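Local coordinates for protein cadherin-23 (PDB 5UZ8) that binds calcium between its cadherin repeats and probably serves in calcium-dependent cell adhesion and in the mechanotransduction of hearing, at residues Thr28-Ala33 against Ile100-Glu105; Gly56-Glu61 against His80-Thr85; Leu136-Thr141 against Val207-Arg212; Glu268-Asp273 against Arg283-Tyr288. All coordinates share one frame; numbering follows the deposited sequence. Where two conformers were deposited one is given.

Contact 1: residues Thr28-Ala33 against Ile100-Glu105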
loop_
_atom_site.group_PDB
_atom_site.type_symbol
_atom_site.label_atom_id
_atom_site.label_comp_id
_atom_site.label_asym_id
_atom_site.label_seq_id
_atom_site.Cartn_x
_atom_site.Cartn_y
_atom_site.Cartn_z
ATOM N N THR A 28 -25.761 4.589 -32.489
ATOM C CA THR A 28 -25.392 4.325 -33.866
ATOM C C THR A 28 -23.906 4.009 -33.917
ATOM O O THR A 28 -23.072 4.785 -33.424
ATOM C CB THR A 28 -25.701 5.516 -34.786
ATOM O OG1 THR A 28 -27.117 5.721 -34.839
ATOM C CG2 THR A 28 -25.175 5.282 -36.190
ATOM N N LEU A 29 -23.584 2.856 -34.477
ATOM C CA LEU A 29 -22.205 2.413 -34.555
ATOM C C LEU A 29 -21.601 2.685 -35.933
ATOM O O LEU A 29 -20.436 3.043 -36.028
ATOM C CB LEU A 29 -22.113 0.950 -34.244
ATOM C CG LEU A 29 -22.685 0.520 -32.899
ATOM C CD1 LEU A 29 -22.445 -0.974 -32.749
ATOM C CD2 LEU A 29 -22.082 1.300 -31.753
ATOM N N ILE A 30 -22.381 2.477 -36.981
ATOM C CA ILE A 30 -21.945 2.739 -38.346
ATOM C C ILE A 30 -23.181 2.805 -39.195
ATOM O O ILE A 30 -24.177 2.189 -38.872
ATOM C CB ILE A 30 -20.970 1.653 -38.855
ATOM C CG1 ILE A 30 -20.314 2.067 -40.181
ATOM C CG2 ILE A 30 -21.623 0.255 -38.943
ATOM C CD1 ILE A 30 -19.150 1.145 -40.533
ATOM N N ALA A 31 -23.128 3.579 -40.272
ATOM C CA ALA A 31 -24.206 3.585 -41.240
ATOM C C ALA A 31 -23.647 3.347 -42.611
ATOM O O ALA A 31 -22.736 4.060 -43.026
ATOM C CB ALA A 31 -24.938 4.900 -41.204
ATOM N N VAL A 32 -24.163 2.321 -43.274
ATOM C CA VAL A 32 -23.733 1.967 -44.624
ATOM C C VAL A 32 -24.922 2.091 -45.558
ATOM O O VAL A 32 -26.069 2.167 -45.110
ATOM C CB VAL A 32 -23.139 0.556 -44.683
ATOM C CG1 VAL A 32 -22.026 0.392 -43.669
ATOM C CG2 VAL A 32 -24.200 -0.511 -44.484
ATOM N N ALA A 33 -24.656 2.097 -46.862
ATOM C CA ALA A 33 -25.694 2.250 -47.839
ATOM C C ALA A 33 -25.273 1.583 -49.132
ATOM O O ALA A 33 -24.093 1.623 -49.506
ATOM C CB ALA A 33 -25.986 3.727 -48.099
ATOM N N ILE A 100 -20.748 -7.353 -47.957
ATOM C CA ILE A 100 -19.500 -6.687 -47.670
ATOM C C ILE A 100 -19.150 -6.842 -46.191
ATOM O O ILE A 100 -20.051 -6.869 -45.350
ATOM C CB ILE A 100 -19.592 -5.207 -48.070
ATOM C CG1 ILE A 100 -18.218 -4.538 -48.008
ATOM C CG2 ILE A 100 -20.622 -4.451 -47.246
ATOM C CD1 ILE A 100 -18.185 -3.182 -48.669
ATOM N N PRO A 101 -17.853 -6.912 -45.865
ATOM C CA PRO A 101 -17.486 -6.971 -44.456
ATOM C C PRO A 101 -17.481 -5.627 -43.775
ATOM O O PRO A 101 -17.173 -4.578 -44.403
ATOM C CB PRO A 101 -16.066 -7.567 -44.459
ATOM C CG PRO A 101 -15.713 -7.840 -45.863
ATOM C CD PRO A 101 -16.702 -7.181 -46.749
ATOM N N VAL A 102 -17.779 -5.677 -42.483
ATOM C CA VAL A 102 -17.642 -4.534 -41.594
ATOM C C VAL A 102 -16.730 -4.914 -40.440
ATOM O O VAL A 102 -16.844 -6.014 -39.878
ATOM C CB VAL A 102 -19.007 -4.015 -41.070
ATOM C CG1 VAL A 102 -18.809 -2.813 -40.147
ATOM C CG2 VAL A 102 -19.912 -3.605 -42.233
ATOM N N TYR A 103 -15.831 -3.994 -40.099
ATOM C CA TYR A 103 -14.885 -4.198 -38.994
ATOM C C TYR A 103 -15.018 -3.001 -38.029
ATOM O O TYR A 103 -14.548 -1.900 -38.339
ATOM C CB TYR A 103 -13.449 -4.315 -39.502
ATOM C CG TYR A 103 -13.208 -5.379 -40.568
ATOM C CD1 TYR A 103 -13.155 -6.729 -40.245
ATOM C CD2 TYR A 103 -13.005 -5.028 -41.895
ATOM C CE1 TYR A 103 -12.925 -7.705 -41.210
ATOM C CE2 TYR A 103 -12.802 -5.991 -42.871
ATOM C CZ TYR A 103 -12.757 -7.319 -42.531
ATOM O OH TYR A 103 -12.499 -8.249 -43.509
ATOM N N LEU A 104 -15.646 -3.225 -36.873
ATOM C CA LEU A 104 -15.751 -2.180 -35.874
ATOM C C LEU A 104 -14.633 -2.326 -34.854
ATOM O O LEU A 104 -14.506 -3.366 -34.189
ATOM C CB LEU A 104 -17.124 -2.179 -35.181
ATOM C CG LEU A 104 -18.334 -2.047 -36.080
ATOM C CD1 LEU A 104 -19.601 -2.138 -35.220
ATOM C CD2 LEU A 104 -18.294 -0.772 -36.894
ATOM N N GLU A 105 -13.826 -1.281 -34.751
ATOM C CA GLU A 105 -12.622 -1.262 -33.925
ATOM C C GLU A 105 -13.013 -0.745 -32.546
ATOM O O GLU A 105 -13.368 0.417 -32.393
ATOM C CB GLU A 105 -11.592 -0.337 -34.565
ATOM C CG GLU A 105 -10.251 -0.194 -33.845
ATOM C CD GLU A 105 -9.250 0.611 -34.665
ATOM O OE1 GLU A 105 -9.627 1.229 -35.679
ATOM O OE2 GLU A 105 -8.073 0.612 -34.320
#

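Contact 2: residues Gly56-Glu61 against His80-Thr85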
loop_
_atom_site.group_PDB
_atom_site.type_symbol
_atom_site.label_atom_id
_atom_site.label_comp_id
_atom_site.label_asym_id
_atom_site.label_seq_id
_atom_site.Cartn_x
_atom_site.Cartn_y
_atom_site.Cartn_z
ATOM N N GLY A 56 -24.175 -10.776 -30.785
ATOM C CA GLY A 56 -24.899 -10.153 -29.700
ATOM C C GLY A 56 -24.770 -8.661 -29.510
ATOM O O GLY A 56 -25.510 -8.103 -28.694
ATOM N N TYR A 57 -23.855 -8.008 -30.241
ATOM C CA TYR A 57 -23.501 -6.633 -29.979
ATOM C C TYR A 57 -24.017 -5.593 -30.958
ATOM O O TYR A 57 -23.945 -4.381 -30.651
ATOM C CB TYR A 57 -21.990 -6.467 -29.836
ATOM C CG TYR A 57 -21.380 -7.315 -28.726
ATOM C CD1 TYR A 57 -21.314 -6.842 -27.408
ATOM C CD2 TYR A 57 -20.830 -8.539 -29.005
ATOM C CE1 TYR A 57 -20.728 -7.598 -26.410
ATOM C CE2 TYR A 57 -20.267 -9.316 -28.003
ATOM C CZ TYR A 57 -20.213 -8.825 -26.716
ATOM O OH TYR A 57 -19.644 -9.579 -25.732
ATOM N N VAL A 58 -24.513 -6.029 -32.126
ATOM C CA VAL A 58 -24.952 -5.127 -33.171
ATOM C C VAL A 58 -26.230 -5.605 -33.839
ATOM O O VAL A 58 -26.538 -6.806 -33.861
ATOM C CB VAL A 58 -23.868 -4.953 -34.272
ATOM C CG1 VAL A 58 -22.514 -4.649 -33.676
ATOM C CG2 VAL A 58 -23.760 -6.199 -35.132
ATOM N N GLN A 59 -26.998 -4.651 -34.356
ATOM C CA GLN A 59 -28.170 -4.972 -35.138
ATOM C C GLN A 59 -28.510 -3.795 -36.039
ATOM O O GLN A 59 -28.152 -2.649 -35.732
ATOM C CB GLN A 59 -29.364 -5.299 -34.237
ATOM C CG GLN A 59 -29.860 -4.104 -33.426
ATOM C CD GLN A 59 -30.801 -4.537 -32.336
ATOM O OE1 GLN A 59 -30.371 -5.133 -31.363
ATOM N NE2 GLN A 59 -32.095 -4.249 -32.496
ATOM N N LEU A 60 -29.224 -4.074 -37.121
ATOM C CA LEU A 60 -29.719 -2.996 -37.975
ATOM C C LEU A 60 -30.848 -2.345 -37.189
ATOM O O LEU A 60 -31.617 -3.055 -36.556
ATOM C CB LEU A 60 -30.238 -3.540 -39.303
ATOM C CG LEU A 60 -29.079 -3.936 -40.241
ATOM C CD1 LEU A 60 -29.554 -4.897 -41.316
ATOM C CD2 LEU A 60 -28.489 -2.690 -40.882
ATOM N N GLU A 61 -30.953 -1.020 -37.221
ATOM C CA GLU A 61 -32.160 -0.367 -36.675
ATOM C C GLU A 61 -33.424 -0.916 -37.337
ATOM O O GLU A 61 -34.393 -1.306 -36.641
ATOM C CB GLU A 61 -32.085 1.129 -36.841
ATOM C CG GLU A 61 -33.240 1.875 -36.190
ATOM C CD GLU A 61 -32.909 3.338 -36.108
ATOM O OE1 GLU A 61 -32.416 3.774 -35.034
ATOM O OE2 GLU A 61 -33.005 3.998 -37.165
ATOM N N HIS A 80 -12.115 -6.892 -28.772
ATOM C CA HIS A 80 -11.409 -5.807 -29.482
ATOM C C HIS A 80 -12.014 -5.441 -30.835
ATOM O O HIS A 80 -11.823 -4.318 -31.295
ATOM C CB HIS A 80 -9.911 -6.131 -29.624
ATOM C CG HIS A 80 -9.158 -6.141 -28.326
ATOM N ND1 HIS A 80 -7.846 -6.557 -28.231
ATOM C CD2 HIS A 80 -9.531 -5.777 -27.076
ATOM C CE1 HIS A 80 -7.446 -6.453 -26.972
ATOM N NE2 HIS A 80 -8.459 -6.006 -26.245
ATOM N N TRP A 81 -12.719 -6.373 -31.483
ATOM C CA TRP A 81 -13.297 -6.150 -32.804
ATOM C C TRP A 81 -14.710 -6.742 -32.875
ATOM O O TRP A 81 -14.933 -7.858 -32.434
ATOM C CB TRP A 81 -12.406 -6.802 -33.881
ATOM C CG TRP A 81 -11.105 -6.072 -34.029
ATOM C CD1 TRP A 81 -9.967 -6.316 -33.363
ATOM C CD2 TRP A 81 -10.852 -4.945 -34.876
ATOM N NE1 TRP A 81 -8.976 -5.403 -33.732
ATOM C CE2 TRP A 81 -9.510 -4.551 -34.665
ATOM C CE3 TRP A 81 -11.625 -4.240 -35.817
ATOM C CZ2 TRP A 81 -8.927 -3.486 -35.344
ATOM C CZ3 TRP A 81 -11.038 -3.162 -36.501
ATOM C CH2 TRP A 81 -9.710 -2.800 -36.258
ATOM N N LEU A 82 -15.661 -5.974 -33.385
ATOM C CA LEU A 82 -16.973 -6.516 -33.743
ATOM C C LEU A 82 -17.014 -6.588 -35.265
ATOM O O LEU A 82 -17.125 -5.552 -35.927
ATOM C CB LEU A 82 -18.103 -5.634 -33.240
ATOM C CG LEU A 82 -18.224 -5.541 -31.722
ATOM C CD1 LEU A 82 -19.258 -4.505 -31.308
ATOM C CD2 LEU A 82 -18.501 -6.911 -31.136
ATOM N N ASN A 83 -16.919 -7.802 -35.805
ATOM C CA ASN A 83 -16.937 -7.998 -37.251
ATOM C C ASN A 83 -18.253 -8.651 -37.677
ATOM O O ASN A 83 -18.841 -9.472 -36.949
ATOM C CB ASN A 83 -15.724 -8.832 -37.687
ATOM C CG ASN A 83 -14.411 -8.222 -37.226
ATOM O OD1 ASN A 83 -14.300 -6.999 -37.074
ATOM N ND2 ASN A 83 -13.433 -9.059 -36.939
ATOM N N PHE A 84 -18.716 -8.282 -38.871
ATOM C CA PHE A 84 -19.909 -8.852 -39.437
ATOM C C PHE A 84 -19.973 -8.520 -40.922
ATOM O O PHE A 84 -19.119 -7.807 -41.456
ATOM C CB PHE A 84 -21.180 -8.385 -38.698
ATOM C CG PHE A 84 -21.335 -6.912 -38.625
ATOM C CD1 PHE A 84 -20.657 -6.174 -37.646
ATOM C CD2 PHE A 84 -22.144 -6.234 -39.530
ATOM C CE1 PHE A 84 -20.823 -4.811 -37.556
ATOM C CE2 PHE A 84 -22.296 -4.851 -39.447
ATOM C CZ PHE A 84 -21.634 -4.144 -38.457
ATOM N N THR A 85 -20.983 -9.068 -41.559
ATOM C CA THR A 85 -21.235 -8.872 -42.966
ATOM C C THR A 85 -22.571 -8.181 -43.114
ATOM O O THR A 85 -23.543 -8.563 -42.450
ATOM C CB THR A 85 -21.296 -10.230 -43.641
ATOM O OG1 THR A 85 -20.006 -10.825 -43.598
ATOM C CG2 THR A 85 -21.735 -10.131 -45.065
#

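Contact 3: residues Leu136-Thr141 against Val207-Arg212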
loop_
_atom_site.group_PDB
_atom_site.type_symbol
_atom_site.label_atom_id
_atom_site.label_comp_id
_atom_site.label_asym_id
_atom_site.label_seq_id
_atom_site.Cartn_x
_atom_site.Cartn_y
_atom_site.Cartn_z
ATOM N N LEU A 136 9.177 -3.666 1.884
ATOM C CA LEU A 136 8.211 -4.507 1.182
ATOM C C LEU A 136 7.858 -3.851 -0.149
ATOM O O LEU A 136 8.174 -2.689 -0.377
ATOM C CB LEU A 136 6.931 -4.652 2.012
ATOM C CG LEU A 136 6.119 -3.352 1.978
ATOM C CD1 LEU A 136 4.652 -3.581 1.737
ATOM C CD2 LEU A 136 6.403 -2.499 3.185
ATOM N N ARG A 137 7.209 -4.623 -1.006
ATOM C CA ARG A 137 6.733 -4.124 -2.279
ATOM C C ARG A 137 5.212 -4.283 -2.321
ATOM O O ARG A 137 4.700 -5.351 -2.042
ATOM C CB ARG A 137 7.387 -4.931 -3.400
ATOM C CG ARG A 137 7.075 -4.456 -4.811
ATOM C CD ARG A 137 7.957 -5.207 -5.804
ATOM N NE ARG A 137 9.180 -4.493 -6.124
ATOM C CZ ARG A 137 10.323 -5.053 -6.513
ATOM N NH1 ARG A 137 11.368 -4.285 -6.820
ATOM N NH2 ARG A 137 10.435 -6.379 -6.593
ATOM N N VAL A 138 4.508 -3.214 -2.662
ATOM C CA VAL A 138 3.084 -3.258 -2.924
ATOM C C VAL A 138 2.879 -3.358 -4.432
ATOM O O VAL A 138 3.656 -2.789 -5.207
ATOM C CB VAL A 138 2.345 -2.056 -2.330
ATOM C CG1 VAL A 138 2.617 -1.976 -0.831
ATOM C CG2 VAL A 138 2.663 -0.750 -3.036
ATOM N N THR A 139 1.837 -4.088 -4.840
ATOM C CA THR A 139 1.528 -4.225 -6.254
ATOM C C THR A 139 0.014 -4.106 -6.445
ATOM O O THR A 139 -0.774 -4.785 -5.748
ATOM C CB THR A 139 1.998 -5.597 -6.793
ATOM O OG1 THR A 139 3.419 -5.759 -6.608
ATOM C CG2 THR A 139 1.644 -5.755 -8.261
ATOM N N ALA A 140 -0.368 -3.268 -7.397
ATOM C CA ALA A 140 -1.729 -3.198 -7.925
ATOM C C ALA A 140 -1.733 -3.615 -9.404
ATOM O O ALA A 140 -0.690 -3.601 -10.046
ATOM C CB ALA A 140 -2.239 -1.791 -7.780
ATOM N N THR A 141 -2.892 -4.021 -9.930
ATOM C CA THR A 141 -3.011 -4.350 -11.340
ATOM C C THR A 141 -4.148 -3.566 -11.940
ATOM O O THR A 141 -5.079 -3.174 -11.226
ATOM C CB THR A 141 -3.289 -5.823 -11.553
ATOM O OG1 THR A 141 -4.519 -6.170 -10.909
ATOM C CG2 THR A 141 -2.146 -6.669 -11.004
ATOM N N VAL A 207 -4.388 1.428 -0.183
ATOM C CA VAL A 207 -4.269 0.320 0.739
ATOM C C VAL A 207 -3.465 0.755 1.979
ATOM O O VAL A 207 -2.665 1.713 1.887
ATOM C CB VAL A 207 -3.622 -0.884 0.049
ATOM C CG1 VAL A 207 -2.157 -0.640 -0.228
ATOM C CG2 VAL A 207 -3.778 -2.145 0.856
ATOM N N GLN A 208 -3.691 0.103 3.132
ATOM C CA GLN A 208 -2.925 0.408 4.334
ATOM C C GLN A 208 -1.730 -0.530 4.454
ATOM O O GLN A 208 -1.828 -1.738 4.169
ATOM C CB GLN A 208 -3.765 0.368 5.607
ATOM C CG GLN A 208 -4.965 1.278 5.610
ATOM C CD GLN A 208 -4.591 2.732 5.547
ATOM O OE1 GLN A 208 -4.768 3.411 4.494
ATOM N NE2 GLN A 208 -4.051 3.223 6.631
ATOM N N VAL A 209 -0.605 0.056 4.845
ATOM C CA VAL A 209 0.667 -0.645 5.049
ATOM C C VAL A 209 1.147 -0.417 6.475
ATOM O O VAL A 209 1.387 0.736 6.848
ATOM C CB VAL A 209 1.736 -0.127 4.080
ATOM C CG1 VAL A 209 3.047 -0.913 4.288
ATOM C CG2 VAL A 209 1.233 -0.249 2.646
ATOM N N VAL A 210 1.253 -1.492 7.266
ATOM C CA VAL A 210 1.721 -1.449 8.627
ATOM C C VAL A 210 3.206 -1.791 8.659
ATOM O O VAL A 210 3.642 -2.825 8.125
ATOM C CB VAL A 210 0.978 -2.453 9.541
ATOM C CG1 VAL A 210 1.539 -2.422 10.962
ATOM C CG2 VAL A 210 -0.505 -2.150 9.568
ATOM N N ILE A 211 3.982 -0.959 9.332
ATOM C CA ILE A 211 5.379 -1.278 9.601
ATOM C C ILE A 211 5.554 -1.243 11.107
ATOM O O ILE A 211 5.446 -0.179 11.733
ATOM C CB ILE A 211 6.359 -0.314 8.908
ATOM C CG1 ILE A 211 6.308 -0.529 7.401
ATOM C CG2 ILE A 211 7.798 -0.565 9.393
ATOM C CD1 ILE A 211 6.798 0.638 6.564
ATOM N N ARG A 212 5.811 -2.406 11.690
ATOM C CA ARG A 212 6.020 -2.513 13.130
ATOM C C ARG A 212 7.517 -2.495 13.386
ATOM O O ARG A 212 8.284 -3.148 12.680
ATOM C CB ARG A 212 5.356 -3.747 13.707
ATOM C CG ARG A 212 3.851 -3.741 13.469
ATOM C CD ARG A 212 3.082 -4.719 14.356
ATOM N NE ARG A 212 1.680 -4.677 14.006
ATOM C CZ ARG A 212 0.811 -3.748 14.406
ATOM N NH1 ARG A 212 1.157 -2.785 15.270
ATOM N NH2 ARG A 212 -0.433 -3.807 13.946
#

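Contact 4: residues Glu268-Asp273 against Arg283-Tyr288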
loop_
_atom_site.group_PDB
_atom_site.type_symbol
_atom_site.label_atom_id
_atom_site.label_comp_id
_atom_site.label_asym_id
_atom_site.label_seq_id
_atom_site.Cartn_x
_atom_site.Cartn_y
_atom_site.Cartn_z
ATOM N N GLU A 268 30.644 -4.010 50.949
ATOM C CA GLU A 268 30.565 -5.013 52.041
ATOM C C GLU A 268 29.675 -4.669 53.264
ATOM O O GLU A 268 29.199 -5.568 53.959
ATOM C CB GLU A 268 31.984 -5.404 52.512
ATOM C CG GLU A 268 32.784 -4.341 53.314
ATOM C CD GLU A 268 33.069 -3.018 52.569
ATOM O OE1 GLU A 268 33.361 -3.050 51.333
ATOM O OE2 GLU A 268 32.987 -1.921 53.228
ATOM N N ALA A 269 29.457 -3.379 53.521
ATOM C CA ALA A 269 28.614 -2.941 54.630
ATOM C C ALA A 269 27.120 -2.803 54.276
ATOM O O ALA A 269 26.300 -2.572 55.175
ATOM C CB ALA A 269 29.124 -1.641 55.217
ATOM N N PHE A 270 26.783 -2.902 52.996
ATOM C CA PHE A 270 25.402 -2.752 52.543
ATOM C C PHE A 270 25.033 -3.832 51.536
ATOM O O PHE A 270 25.904 -4.525 51.011
ATOM C CB PHE A 270 25.234 -1.384 51.864
ATOM C CG PHE A 270 25.528 -0.217 52.767
ATOM C CD1 PHE A 270 26.812 0.243 52.927
ATOM C CD2 PHE A 270 24.508 0.396 53.485
ATOM C CE1 PHE A 270 27.087 1.281 53.786
ATOM C CE2 PHE A 270 24.770 1.462 54.331
ATOM C CZ PHE A 270 26.060 1.906 54.484
ATOM N N SER A 271 23.734 -3.944 51.273
ATOM C CA SER A 271 23.205 -4.846 50.261
ATOM C C SER A 271 22.107 -4.141 49.513
ATOM O O SER A 271 21.401 -3.304 50.086
ATOM C CB SER A 271 22.620 -6.098 50.906
ATOM O OG SER A 271 23.643 -6.911 51.406
ATOM N N VAL A 272 21.955 -4.470 48.232
ATOM C CA VAL A 272 20.807 -3.987 47.483
ATOM C C VAL A 272 20.035 -5.186 46.942
ATOM O O VAL A 272 20.637 -6.153 46.436
ATOM C CB VAL A 272 21.183 -3.029 46.343
ATOM C CG1 VAL A 272 21.994 -3.728 45.253
ATOM C CG2 VAL A 272 19.938 -2.380 45.761
ATOM N N ASP A 273 18.720 -5.148 47.092
ATOM C CA ASP A 273 17.874 -6.209 46.546
ATOM C C ASP A 273 17.966 -6.054 45.048
ATOM O O ASP A 273 17.661 -4.981 44.519
ATOM C CB ASP A 273 16.424 -6.013 46.990
ATOM C CG ASP A 273 15.503 -7.145 46.509
ATOM O OD1 ASP A 273 15.173 -7.195 45.320
ATOM O OD2 ASP A 273 15.162 -8.029 47.327
ATOM N N ARG A 283 25.338 -4.584 58.554
ATOM C CA ARG A 283 25.850 -4.562 59.924
ATOM C C ARG A 283 25.508 -3.235 60.581
ATOM O O ARG A 283 25.214 -2.255 59.878
ATOM C CB ARG A 283 27.377 -4.732 59.915
ATOM C CG ARG A 283 28.152 -3.643 59.154
ATOM C CD ARG A 283 29.649 -3.856 59.365
ATOM N NE ARG A 283 30.467 -2.931 58.599
ATOM C CZ ARG A 283 30.723 -1.667 58.943
ATOM N NH1 ARG A 283 30.198 -1.120 60.040
ATOM N NH2 ARG A 283 31.499 -0.927 58.152
ATOM N N PRO A 284 25.609 -3.166 61.921
ATOM C CA PRO A 284 25.579 -1.843 62.546
ATOM C C PRO A 284 26.719 -0.955 62.065
ATOM O O PRO A 284 27.811 -1.453 61.754
ATOM C CB PRO A 284 25.739 -2.135 64.047
ATOM C CG PRO A 284 26.060 -3.598 64.156
ATOM C CD PRO A 284 25.630 -4.266 62.903
ATOM N N LEU A 285 26.442 0.349 61.979
ATOM C CA LEU A 285 27.443 1.316 61.613
ATOM C C LEU A 285 27.752 2.170 62.825
ATOM O O LEU A 285 26.854 2.419 63.658
ATOM C CB LEU A 285 26.913 2.213 60.495
ATOM C CG LEU A 285 26.264 1.482 59.299
ATOM C CD1 LEU A 285 25.726 2.486 58.288
ATOM C CD2 LEU A 285 27.266 0.565 58.654
ATOM N N GLN A 286 29.008 2.607 62.919
ATOM C CA GLN A 286 29.428 3.533 63.951
ATOM C C GLN A 286 29.499 4.960 63.380
ATOM O O GLN A 286 29.619 5.174 62.164
ATOM C CB GLN A 286 30.758 3.098 64.573
ATOM C CG GLN A 286 30.608 1.833 65.431
ATOM C CD GLN A 286 31.858 1.467 66.212
ATOM O OE1 GLN A 286 32.824 2.230 66.280
ATOM N NE2 GLN A 286 31.814 0.296 66.869
ATOM N N SER A 287 29.403 5.934 64.280
ATOM C CA SER A 287 29.102 7.307 63.875
ATOM C C SER A 287 30.164 7.953 63.011
ATOM O O SER A 287 29.870 8.907 62.346
ATOM C CB SER A 287 28.874 8.217 65.106
ATOM O OG SER A 287 30.017 8.251 65.951
ATOM N N TYR A 288 31.415 7.500 63.109
ATOM C CA TYR A 288 32.491 8.022 62.280
ATOM C C TYR A 288 32.391 7.597 60.798
ATOM O O TYR A 288 33.069 8.176 59.950
ATOM C CB TYR A 288 33.868 7.616 62.850
ATOM C CG TYR A 288 34.208 6.163 62.586
ATOM C CD1 TYR A 288 33.746 5.164 63.427
ATOM C CD2 TYR A 288 34.971 5.787 61.460
ATOM C CE1 TYR A 288 34.040 3.816 63.193
ATOM C CE2 TYR A 288 35.245 4.447 61.207
ATOM C CZ TYR A 288 34.764 3.467 62.081
ATOM O OH TYR A 288 34.980 2.125 61.843
HETATM O O HOH W 1 33.218 -1.919 56.067
#

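Contact 1: residues Thr28-Ala33 against Ile100-Glu105
Leu29 and Leu104 face each other where strand 28-32 runs nearly antiparallel to strand 100-105, at 152° with the axes 8.9 Å apart. That spacing suits side-chain packing between two sheets, and the contact across it is wholly apolar. Leu104 has the largest share and uses both of its branches. CD1 meets CD1 of Leu29 at 3.9 Å, and the two leucine side chains cross at about a right angle. CD2 of Leu104 goes instead to Ile30, 4.0 Å from its CG2 branch. The longer branch of Ile30 turns the other way along the strand. With CG1 anti to the backbone N (chi1 -169°), Ile30 CD1 comes alongside Val102 CG1 at 4.0 Å. Two consecutive residues, Leu29 and Ile30, can both point at the facing strand because of a classic beta bulge opposite Val68. Val58 touches both Leu29 and Leu104 and continues the packing. Tyr15 from strand 15-20 lies against Ile30 and Val32. The four touching residues are buried. Strand 28-35 belongs to an antiparallel sheet and strand 97-107 to a mixed one. Their face-to-face packing is the core of the Greek-key beta sandwich of a cadherin repeat.

Contact 2: residues Gly56-Glu61 against His80-Thr85
Tyr57 and Leu82 meet because each side chain has CG anti to its own carbonyl carbon. Phe84 takes a different turn. Its CG lies between the backbone N and the carbonyl carbon (chi1 55°), and the ring comes to lie beneath a methyl of Val58. Leu82 fits against Tyr57 with both methyls. CD1 and CD2 each come to 3.7 Å from Tyr57 CB, and CD2 also reaches Tyr57 CD2 at 3.6 Å. The methyl meets the tyrosine ring obliquely, and the two side chains lie roughly perpendicular. Val58 divides its branches between two partners. The Val58 and Leu82 side chains slide past each other in opposite directions, with Val58 CG1 4.0 Å from Leu82 CD1. Val58 CG2 stands over one face of the Phe84 ring, 4.2 Å from its centroid and 18° off the normal, in a CH-pi contact. It is offset toward the rim and lies nearest Phe84 CD1. An alanine in place of Leu82 would probably open a gap beside Tyr57 CB and Val58 CG1 and leave the tyrosine ring freer to turn. Strand 58-60 is an outermost strand of its sheet and pairs with strand 66-70. Val58 reaches across to Leu49 and Leu52 of strand 46-53, which lies in the same sheet as strand 81-89. In that sheet Phe84 also packs on Val102 and Leu104 of strand 97-107.

Contact 3: residues Leu136-Thr141 against Val207-Arg212
Val209 meets two side chains with two separate methyls. CG1 faces the end of Leu136, and the two side chains reach toward each other tip to tip. Both leucine methyls share this one partner: CD2 lies 3.9 Å from Val209 CG1, and CD1 lies 4.0 Å from it. The first torsion of Leu136 helps to place them there, since its CG lies between the backbone N and the carbonyl carbon (chi1 74°). Val209 CG2 turns to Val138 and comes to 4.1 Å from its CG1, the two valines meeting aslant. The split follows from the rotation of Val209, which sets CG1 anti to the backbone N (chi1 -178°) and CG2 anti to the carbonyl carbon. Leu136 and Val138 sit two residues apart, so both point to the same side of their chain. All three touching residues are buried and apolar. They join the two sheets of the beta sandwich of the middle cadherin repeat, strand 134-141 on one side and strand 204-214 on the other. The backbones stay well apart, with Val138 CA 8.7 Å from Val209 CA. Around the three, Tyr121 of strand 121-126 packs on both Leu136 and Val138. Phe116 covers Val138 and reaches Val207. Within its own sheet, Leu136 pairs through its backbone with Ile171 and Val138 with Gly169.

Contact 4: residues Glu268-Asp273 against Arg283-Tyr288
Ala269 lies with its methyl against the guanidinium group of Arg283, CB being 3.8 Å from NH2 and 3.9 Å from NE. The approach is oblique. Arg283 gets there with its chain extended from CG to NE. Its NH1 bonds back to Pro284 O at 3.0 Å. This bond is bent, 140° at the hydrogen, and the oxygen lies 18° out of the guanidinium plane. Arg283 NH2 forms a salt bridge with Glu289. The same NH2 gives a hydrogen bond at 2.9 Å to a water in the guanidinium plane. That water donates to Glu268 OE2 at 2.8 Å, linking two opposite charges that do not touch. A methionine in place of Arg283 would probably leave Glu289 without its charged mate and break the water link to Glu268. Beside these polar groups the contact is apolar. Leu285 CD1 packs on Phe270 CZ at 3.9 Å, and the two side chains meet nearly square. The Phe270 ring meets Phe291 edge-to-face and touches Leu262 and Leu293. Phe270 begins strand 270-272, which pairs with strand 278-281. Residues 283-288 lie in the loop between strands 278-281 and 290-298, and Arg283 and Ala269 both touch Phe291 of the latter.

Contacts 1 and 2 share one cadherin repeat and touch each other. The centres of contacts 1 and 2 are about 8 Å apart. Strands 97-107 and 81-89 are neighbours in one sheet, with probable backbone hydrogen bonds from Val102 N to Phe84 O and from Leu104 N to Leu82 O. Contact 3 joins the equivalent strands to contact 1 in the next repeat, about 47 Å away between centres. Contacts 1 and 3 are purely aliphatic core. Contact 2 adds aromatic rings, with the partly exposed Tyr57 at its border. Contact 4, in the last repeat and about 107 Å from contact 1 between centres, joins a strand to a loop. It alone combines buried apolar packing with a charged, water-linked group at its edge, on the partly exposed Arg283.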